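Side-chain contacts in Myo-inositol 2-dehydrogenase (Lactobacillus plantarum WCFS1, PDB 3CEA), which probably catalyses the NAD-dependent oxidation of myo-inositol at carbon 2, holding the cofactor on a Rossmann-type domain: residues 168-173 / 220-225; 16-21 / 288-293. All blocks are in the same frame, centred on the assembly; numbering follows the deposited sequence.

Contact 1: residues 168-173 / 220-225; sequences ESFTKF and IGEFET. With NAD (nicotinamide-adenine-dinucleotide), chain E.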
loop_
_atom_site.group_PDB
_atom_site.type_symbol
_atom_site.label_atom_id
_atom_site.label_comp_id
_atom_site.label_asym_id
_atom_site.label_seq_id
_atom_site.Cartn_x
_atom_site.Cartn_y
_atom_site.Cartn_z
ATOM N N GLU A 168 21.403 13.388 17.156
ATOM C CA GLU A 168 22.516 14.304 17.410
ATOM C C GLU A 168 22.067 15.770 17.367
ATOM O O GLU A 168 22.387 16.551 18.267
ATOM C CB GLU A 168 23.659 14.050 16.422
ATOM C CG GLU A 168 24.957 14.773 16.767
ATOM C CD GLU A 168 26.082 14.485 15.784
ATOM O OE1 GLU A 168 26.201 13.330 15.317
ATOM O OE2 GLU A 168 26.860 15.417 15.489
ATOM N N SER A 169 21.316 16.123 16.325
ATOM C CA SER A 169 20.809 17.486 16.139
ATOM C C SER A 169 19.730 17.885 17.147
ATOM O O SER A 169 19.531 19.075 17.397
ATOM C CB SER A 169 20.297 17.691 14.709
ATOM O OG SER A 169 19.490 16.604 14.292
ATOM N N PHE A 170 19.029 16.902 17.712
ATOM C CA PHE A 170 18.065 17.184 18.773
ATOM C C PHE A 170 18.757 17.412 20.117
ATOM O O PHE A 170 18.389 18.327 20.856
ATOM C CB PHE A 170 17.009 16.082 18.919
ATOM C CG PHE A 170 16.283 16.132 20.237
ATOM C CD1 PHE A 170 15.265 17.057 20.451
ATOM C CD2 PHE A 170 16.652 15.290 21.283
ATOM C CE1 PHE A 170 14.613 17.127 21.676
ATOM C CE2 PHE A 170 16.004 15.354 22.510
ATOM C CZ PHE A 170 14.980 16.272 22.705
ATOM N N THR A 171 19.734 16.564 20.439
ATOM C CA THR A 171 20.481 16.678 21.692
ATOM C C THR A 171 21.135 18.062 21.794
ATOM O O THR A 171 21.058 18.714 22.836
ATOM C CB THR A 171 21.522 15.539 21.844
ATOM O OG1 THR A 171 20.865 14.271 21.725
ATOM C CG2 THR A 171 22.218 15.605 23.196
ATOM N N LYS A 172 21.754 18.501 20.696
ATOM C CA LYS A 172 22.295 19.858 20.555
ATOM C C LYS A 172 21.221 20.906 20.852
ATOM O O LYS A 172 21.443 21.833 21.629
ATOM C CB LYS A 172 22.827 20.047 19.126
ATOM C CG LYS A 172 23.329 21.445 18.778
ATOM C CD LYS A 172 24.841 21.540 18.893
ATOM C CE LYS A 172 25.399 22.620 17.977
ATOM N NZ LYS A 172 25.200 23.994 18.514
ATOM N N PHE A 173 20.057 20.728 20.230
ATOM C CA PHE A 173 18.906 21.619 20.368
ATOM C C PHE A 173 18.363 21.653 21.799
ATOM O O PHE A 173 17.944 22.708 22.279
ATOM C CB PHE A 173 17.823 21.188 19.361
ATOM C CG PHE A 173 16.446 21.737 19.642
ATOM C CD1 PHE A 173 16.114 23.045 19.295
ATOM C CD2 PHE A 173 15.467 20.926 20.217
ATOM C CE1 PHE A 173 14.835 23.546 19.541
ATOM C CE2 PHE A 173 14.186 21.417 20.466
ATOM C CZ PHE A 173 13.869 22.729 20.125
ATOM N N ILE A 220 20.197 14.892 30.235
ATOM C CA ILE A 220 19.767 16.271 29.981
ATOM C C ILE A 220 18.296 16.496 30.368
ATOM O O ILE A 220 17.679 17.485 29.958
ATOM C CB ILE A 220 20.038 16.732 28.517
ATOM C CG1 ILE A 220 19.346 15.810 27.505
ATOM C CG2 ILE A 220 21.544 16.835 28.256
ATOM C CD1 ILE A 220 19.133 16.437 26.133
ATOM N N GLY A 221 17.752 15.574 31.161
ATOM C CA GLY A 221 16.387 15.679 31.681
ATOM C C GLY A 221 15.294 15.505 30.641
ATOM O O GLY A 221 14.192 16.039 30.795
ATOM N N GLU A 222 15.596 14.749 29.590
ATOM C CA GLU A 222 14.656 14.520 28.495
ATOM C C GLU A 222 14.175 13.067 28.449
ATOM O O GLU A 222 14.893 12.153 28.869
ATOM C CB GLU A 222 15.299 14.905 27.159
ATOM C CG GLU A 222 15.403 16.408 26.911
ATOM C CD GLU A 222 14.156 17.005 26.260
ATOM O OE1 GLU A 222 13.235 16.246 25.872
ATOM O OE2 GLU A 222 14.104 18.250 26.132
ATOM N N PHE A 223 12.957 12.869 27.947
ATOM C CA PHE A 223 12.413 11.531 27.715
ATOM C C PHE A 223 12.272 11.259 26.223
ATOM O O PHE A 223 11.726 12.085 25.486
ATOM C CB PHE A 223 11.057 11.362 28.405
ATOM C CG PHE A 223 11.126 11.424 29.903
ATOM C CD1 PHE A 223 11.599 10.337 30.638
ATOM C CD2 PHE A 223 10.714 12.569 30.583
ATOM C CE1 PHE A 223 11.667 10.391 32.032
ATOM C CE2 PHE A 223 10.774 12.634 31.974
ATOM C CZ PHE A 223 11.253 11.542 32.700
ATOM N N GLU A 224 12.757 10.098 25.789
ATOM C CA GLU A 224 12.715 9.716 24.377
ATOM C C GLU A 224 11.287 9.628 23.834
ATOM O O GLU A 224 10.994 10.163 22.762
ATOM C CB GLU A 224 13.465 8.397 24.151
ATOM C CG GLU A 224 13.735 8.065 22.683
ATOM C CD GLU A 224 12.550 7.408 21.999
ATOM O OE1 GLU A 224 11.969 6.478 22.589
ATOM O OE2 GLU A 224 12.192 7.819 20.875
ATOM N N THR A 225 10.410 8.954 24.572
ATOM C CA THR A 225 9.032 8.744 24.136
ATOM C C THR A 225 8.041 9.287 25.157
ATOM O O THR A 225 8.259 9.193 26.363
ATOM C CB THR A 225 8.748 7.242 23.842
ATOM O OG1 THR A 225 9.573 6.806 22.756
ATOM C CG2 THR A 225 7.286 7.005 23.457
HETATM P PA NAD E . 18.059 25.361 16.530
HETATM O O1A NAD E . 18.403 24.425 15.436
HETATM O O2A NAD E . 18.816 25.063 17.766
HETATM O O5B NAD E . 18.308 26.870 16.030
HETATM C C5B NAD E . 18.268 27.952 16.939
HETATM C C4B NAD E . 18.874 29.194 16.289
HETATM O O4B NAD E . 18.580 30.351 17.054
HETATM C C3B NAD E . 20.387 29.105 16.181
HETATM O O3B NAD E . 20.745 29.492 14.877
HETATM C C2B NAD E . 20.912 30.104 17.194
HETATM O O2B NAD E . 22.083 30.756 16.754
HETATM C C1B NAD E . 19.758 31.081 17.344
HETATM N N9A NAD E . 19.697 31.649 18.705
HETATM C C8A NAD E . 19.673 30.956 19.891
HETATM N N7A NAD E . 19.610 31.841 20.912
HETATM C C5A NAD E . 19.597 33.090 20.394
HETATM C C6A NAD E . 19.544 34.346 20.988
HETATM N N6A NAD E . 19.245 34.447 22.279
HETATM N N1A NAD E . 19.543 35.475 20.188
HETATM C C2A NAD E . 19.596 35.355 18.808
HETATM N N3A NAD E . 19.650 34.102 18.225
HETATM C C4A NAD E . 19.650 32.987 19.005
HETATM O O3 NAD E . 16.478 25.308 16.836
HETATM P PN NAD E . 15.396 24.997 15.683
HETATM O O1N NAD E . 15.781 25.716 14.444
HETATM O O2N NAD E . 15.180 23.537 15.671
HETATM O O5D NAD E . 14.032 25.638 16.241
HETATM C C5D NAD E . 13.940 26.946 16.754
HETATM C C4D NAD E . 12.491 27.183 17.170
HETATM O O4D NAD E . 11.611 26.670 16.184
HETATM C C3D NAD E . 12.158 26.494 18.485
HETATM O O3D NAD E . 11.525 27.418 19.339
HETATM C C2D NAD E . 11.209 25.374 18.104
HETATM O O2D NAD E . 10.184 25.204 19.053
HETATM C C1D NAD E . 10.647 25.806 16.756
HETATM N N1N NAD E . 10.378 24.649 15.878
HETATM C C2N NAD E . 9.142 24.537 15.292
HETATM C C3N NAD E . 8.850 23.454 14.457
HETATM C C7N NAD E . 7.569 23.408 13.673
HETATM O O7N NAD E . 7.113 22.158 13.211
HETATM N N7N NAD E . 6.892 24.535 13.430
HETATM C C4N NAD E . 9.824 22.486 14.224
HETATM C C5N NAD E . 11.076 22.606 14.824
HETATM C C6N NAD E . 11.341 23.697 15.652
#

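Contact 2: residues 16-21 / 288-293; sequences LGRLGE and QSFGER. With NAD (nicotinamide-adenine-dinucleotide), chain E.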
loop_
_atom_site.group_PDB
_atom_site.type_symbol
_atom_site.label_atom_id
_atom_site.label_comp_id
_atom_site.label_asym_id
_atom_site.label_seq_id
_atom_site.Cartn_x
_atom_site.Cartn_y
_atom_site.Cartn_z
ATOM N N LEU A 16 18.724 30.742 12.686
ATOM C CA LEU A 16 18.970 30.125 11.383
ATOM C C LEU A 16 19.338 28.645 11.522
ATOM O O LEU A 16 20.115 28.112 10.727
ATOM C CB LEU A 16 20.061 30.886 10.621
ATOM C CG LEU A 16 19.821 32.357 10.249
ATOM C CD1 LEU A 16 21.102 32.988 9.723
ATOM C CD2 LEU A 16 18.688 32.517 9.237
ATOM N N GLY A 17 18.766 27.991 12.529
ATOM C CA GLY A 17 19.054 26.587 12.812
ATOM C C GLY A 17 18.280 25.621 11.936
ATOM O O GLY A 17 18.092 25.866 10.745
ATOM N N ARG A 18 17.824 24.525 12.540
ATOM C CA ARG A 18 17.108 23.454 11.834
ATOM C C ARG A 18 15.915 23.957 11.018
ATOM O O ARG A 18 15.703 23.523 9.879
ATOM C CB ARG A 18 16.653 22.375 12.824
ATOM C CG ARG A 18 17.789 21.515 13.366
ATOM C CD ARG A 18 17.490 20.945 14.750
ATOM N NE ARG A 18 16.287 20.112 14.781
ATOM C CZ ARG A 18 15.279 20.266 15.640
ATOM N NH1 ARG A 18 15.319 21.216 16.566
ATOM N NH2 ARG A 18 14.233 19.453 15.585
ATOM N N LEU A 19 15.144 24.870 11.603
ATOM C CA LEU A 19 13.986 25.438 10.922
ATOM C C LEU A 19 14.285 26.820 10.347
ATOM O O LEU A 19 13.794 27.168 9.269
ATOM C CB LEU A 19 12.774 25.482 11.856
ATOM C CG LEU A 19 11.440 25.968 11.275
ATOM C CD1 LEU A 19 11.049 25.218 10.001
ATOM C CD2 LEU A 19 10.359 25.847 12.312
ATOM N N GLY A 20 15.099 27.591 11.066
ATOM C CA GLY A 20 15.477 28.941 10.661
ATOM C C GLY A 20 16.020 29.032 9.250
ATOM O O GLY A 20 15.611 29.904 8.481
ATOM N N GLU A 21 16.928 28.120 8.907
ATOM C CA GLU A 21 17.559 28.111 7.584
ATOM C C GLU A 21 16.567 27.842 6.452
ATOM O O GLU A 21 16.725 28.372 5.352
ATOM C CB GLU A 21 18.737 27.127 7.534
ATOM C CG GLU A 21 18.370 25.647 7.553
ATOM C CD GLU A 21 19.569 24.743 7.314
ATOM O OE1 GLU A 21 20.659 25.024 7.864
ATOM O OE2 GLU A 21 19.420 23.745 6.576
ATOM N N GLN A 288 12.751 11.865 5.755
ATOM C CA GLN A 288 13.715 11.808 6.856
ATOM C C GLN A 288 13.638 12.974 7.849
ATOM O O GLN A 288 14.332 12.969 8.866
ATOM C CB GLN A 288 15.144 11.669 6.308
ATOM C CG GLN A 288 15.405 10.354 5.571
ATOM C CD GLN A 288 15.072 9.137 6.417
ATOM O OE1 GLN A 288 15.618 8.955 7.510
ATOM N NE2 GLN A 288 14.164 8.299 5.917
ATOM N N SER A 289 12.803 13.969 7.560
ATOM C CA SER A 289 12.689 15.134 8.434
ATOM C C SER A 289 11.329 15.808 8.348
ATOM O O SER A 289 10.615 15.673 7.347
ATOM C CB SER A 289 13.794 16.151 8.133
ATOM O OG SER A 289 13.716 16.614 6.798
ATOM N N PHE A 290 10.981 16.528 9.412
ATOM C CA PHE A 290 9.771 17.341 9.454
ATOM C C PHE A 290 9.793 18.414 8.362
ATOM O O PHE A 290 8.752 18.760 7.805
ATOM C CB PHE A 290 9.603 17.985 10.841
ATOM C CG PHE A 290 10.668 18.999 11.185
ATOM C CD1 PHE A 290 11.894 18.595 11.715
ATOM C CD2 PHE A 290 10.445 20.360 10.982
ATOM C CE1 PHE A 290 12.884 19.530 12.030
ATOM C CE2 PHE A 290 11.430 21.299 11.290
ATOM C CZ PHE A 290 12.651 20.881 11.817
ATOM N N GLY A 291 10.990 18.920 8.066
ATOM C CA GLY A 291 11.182 19.999 7.104
ATOM C C GLY A 291 10.955 19.587 5.666
ATOM O O GLY A 291 10.517 20.396 4.849
ATOM N N GLU A 292 11.267 18.331 5.355
ATOM C CA GLU A 292 10.973 17.768 4.038
ATOM C C GLU A 292 9.493 17.424 3.890
ATOM O O GLU A 292 8.907 17.627 2.824
ATOM C CB GLU A 292 11.842 16.537 3.762
ATOM C CG GLU A 292 13.311 16.865 3.513
ATOM C CD GLU A 292 13.532 17.734 2.281
ATOM O OE1 GLU A 292 13.433 17.208 1.153
ATOM O OE2 GLU A 292 13.816 18.940 2.446
ATOM N N ARG A 293 8.902 16.910 4.968
ATOM C CA ARG A 293 7.487 16.547 5.005
ATOM C C ARG A 293 6.576 17.768 4.860
ATOM O O ARG A 293 5.588 17.730 4.121
ATOM C CB ARG A 293 7.178 15.777 6.300
ATOM C CG ARG A 293 5.695 15.599 6.651
ATOM C CD ARG A 293 4.937 14.751 5.640
ATOM N NE ARG A 293 3.520 14.649 5.977
ATOM C CZ ARG A 293 2.565 15.456 5.514
ATOM N NH1 ARG A 293 2.858 16.448 4.678
ATOM N NH2 ARG A 293 1.308 15.266 5.891
HETATM P PA NAD E . 18.059 25.361 16.530
HETATM O O1A NAD E . 18.403 24.425 15.436
HETATM O O2A NAD E . 18.816 25.063 17.766
HETATM O O5B NAD E . 18.308 26.870 16.030
HETATM C C5B NAD E . 18.268 27.952 16.939
HETATM C C4B NAD E . 18.874 29.194 16.289
HETATM O O4B NAD E . 18.580 30.351 17.054
HETATM C C3B NAD E . 20.387 29.105 16.181
HETATM O O3B NAD E . 20.745 29.492 14.877
HETATM C C2B NAD E . 20.912 30.104 17.194
HETATM O O2B NAD E . 22.083 30.756 16.754
HETATM C C1B NAD E . 19.758 31.081 17.344
HETATM N N9A NAD E . 19.697 31.649 18.705
HETATM C C8A NAD E . 19.673 30.956 19.891
HETATM N N7A NAD E . 19.610 31.841 20.912
HETATM C C5A NAD E . 19.597 33.090 20.394
HETATM C C6A NAD E . 19.544 34.346 20.988
HETATM N N6A NAD E . 19.245 34.447 22.279
HETATM N N1A NAD E . 19.543 35.475 20.188
HETATM C C2A NAD E . 19.596 35.355 18.808
HETATM N N3A NAD E . 19.650 34.102 18.225
HETATM C C4A NAD E . 19.650 32.987 19.005
HETATM O O3 NAD E . 16.478 25.308 16.836
HETATM P PN NAD E . 15.396 24.997 15.683
HETATM O O1N NAD E . 15.781 25.716 14.444
HETATM O O2N NAD E . 15.180 23.537 15.671
HETATM O O5D NAD E . 14.032 25.638 16.241
HETATM C C5D NAD E . 13.940 26.946 16.754
HETATM C C4D NAD E . 12.491 27.183 17.170
HETATM O O4D NAD E . 11.611 26.670 16.184
HETATM C C3D NAD E . 12.158 26.494 18.485
HETATM O O3D NAD E . 11.525 27.418 19.339
HETATM C C2D NAD E . 11.209 25.374 18.104
HETATM O O2D NAD E . 10.184 25.204 19.053
HETATM C C1D NAD E . 10.647 25.806 16.756
HETATM N N1N NAD E . 10.378 24.649 15.878
HETATM C C2N NAD E . 9.142 24.537 15.292
HETATM C C3N NAD E . 8.850 23.454 14.457
HETATM C C7N NAD E . 7.569 23.408 13.673
HETATM O O7N NAD E . 7.113 22.158 13.211
HETATM N N7N NAD E . 6.892 24.535 13.430
HETATM C C4N NAD E . 9.824 22.486 14.224
HETATM C C5N NAD E . 11.076 22.606 14.824
HETATM C C6N NAD E . 11.341 23.697 15.652
#

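Contact 1: residues 168-173 / 220-225
The carboxylate of Glu222 is held between two neighbours: OE2 hydrogen-bonds to Ser179 OG, while OE1 rests against the rim of the Phe170 ring, 3.6 Å from Phe170 CZ. This is where helix 167-176 meets the loop between strands 202-210 and 225-232, within the GFO/IDH/MocA C-terminal domain. Glu222 OE1 lies near the plane of the ring and approaches its outer edge, where the C-H groups are likely to carry a slight positive charge. Ring and carboxylate stand almost square to each other, with their planes 88° apart, and Phe170 CZ also comes within 3.7 Å of Glu222 CD. The glutamate chain kinks at chi2 (-87°), which turns its acid group back to the helix instead of running straight on. Both residues are buried, and Phe170 is further engaged by Arg244 through a cation-pi contact and by Leu217.

Farther out the contact is thinner and purely apolar. Thr171 CG2 meets Ile220 CD1 at 4.3 Å, and Ile220 continues along the same helix onto Ala174 and Thr175. Thr171 keeps its hydroxyl for the helix itself, where OG1 bonds to Met167 O, and shows only its methyl to the loop.

Beyond Glu222 the loop is pinned by Asn211, whose side chain bonds to both Glu222 O and Glu224 N. It then enters strand 225-232 through a classic beta bulge, with Glu224 and Thr225 both opposite Ser210.

One turn along the helix, Phe173 does not join the loop but serves the NAD pocket. Its CG lies opposite the backbone N (chi1 163°), a setting that carries the ring to the pyrophosphate: O2A of NAD sits in the plane at the ring edge, and Phe173 CD1 lies 3.4 Å from the bridging O3 of NAD.

Contact 2: residues 16-21 / 288-293
Phe290 and Leu19 close on the nicotinamide end of NAD together, and here the packing is tight. Phe290 CE2 comes within 3.5 Å of C4N of NAD, the carbon that exchanges hydride in NAD-dependent dehydrogenases. Leu19 CD1 sits near the plane of the Phe290 ring, at its edge, 4.1 Å from CE2. The other methyl of the leucine, CD2, presses on the cofactor ring at 3.5 Å from C2N of NAD. With CG anti to the backbone N (chi1 -176°), the branch point reaches this corner, and chi2 sends CD1 to Phe290 and CD2 to the nicotinamide. Phe298, on helix 295-311, packs against both Leu19 and Phe290.

On the other flank, Arg18 NH2 approaches Phe290 CE1 at 3.8 Å, with guanidinium and ring planes 68° apart. The same arginine, bent at chi3, wraps around the nicotinamide-side phosphate; its NH1 is modelled so near to O2N of NAD that the exact distance is doubtful. A leucine here would probably leave O2N without its neighbouring positive charge and Phe290 CE1 without its guanidinium neighbour.

Away from the cofactor, helix 290-293 is more open, for Glu292 is exposed there. It reaches Arg22 in a salt bridge, and its backbone N gives Ser289 OG a weak capping bond.

Backbone amides hold the phosphates as well. Arg18 N donates to O1A of NAD at 3.0 Å, and Leu19 N to O1N of NAD at the same length, both bonds nearly straight. Gly17 lies so close to O5B of NAD that a CB would collide with it. Glycines and amides set around a pyrophosphate between strand 9-14 and helix 20-29 are consistent with the GxGxxG turn of a Rossmann dinucleotide-binding fold.

Both contacts are partly buried and both touch NAD, yet contact 2 lies nearer the centre of the chain, about 11 Å against 17 Å for contact 1, measured between centres. Contact 1 stays within the C-terminal domain, joining a helix to an inter-strand loop, and only Phe173 reaches the cofactor. Contact 2 brings the Rossmann glycine turn to a short helix far along the chain, with NAD lying against both and taking polar bonds from the turn. A buried carboxylate at a ring edge marks the first; amides, an arginine and apolar groups around the cofactor mark the second. They meet where Phe173 CG lies 3.3 Å from Arg18 NH1, a cation-pi pairing beside the pyrophosphate.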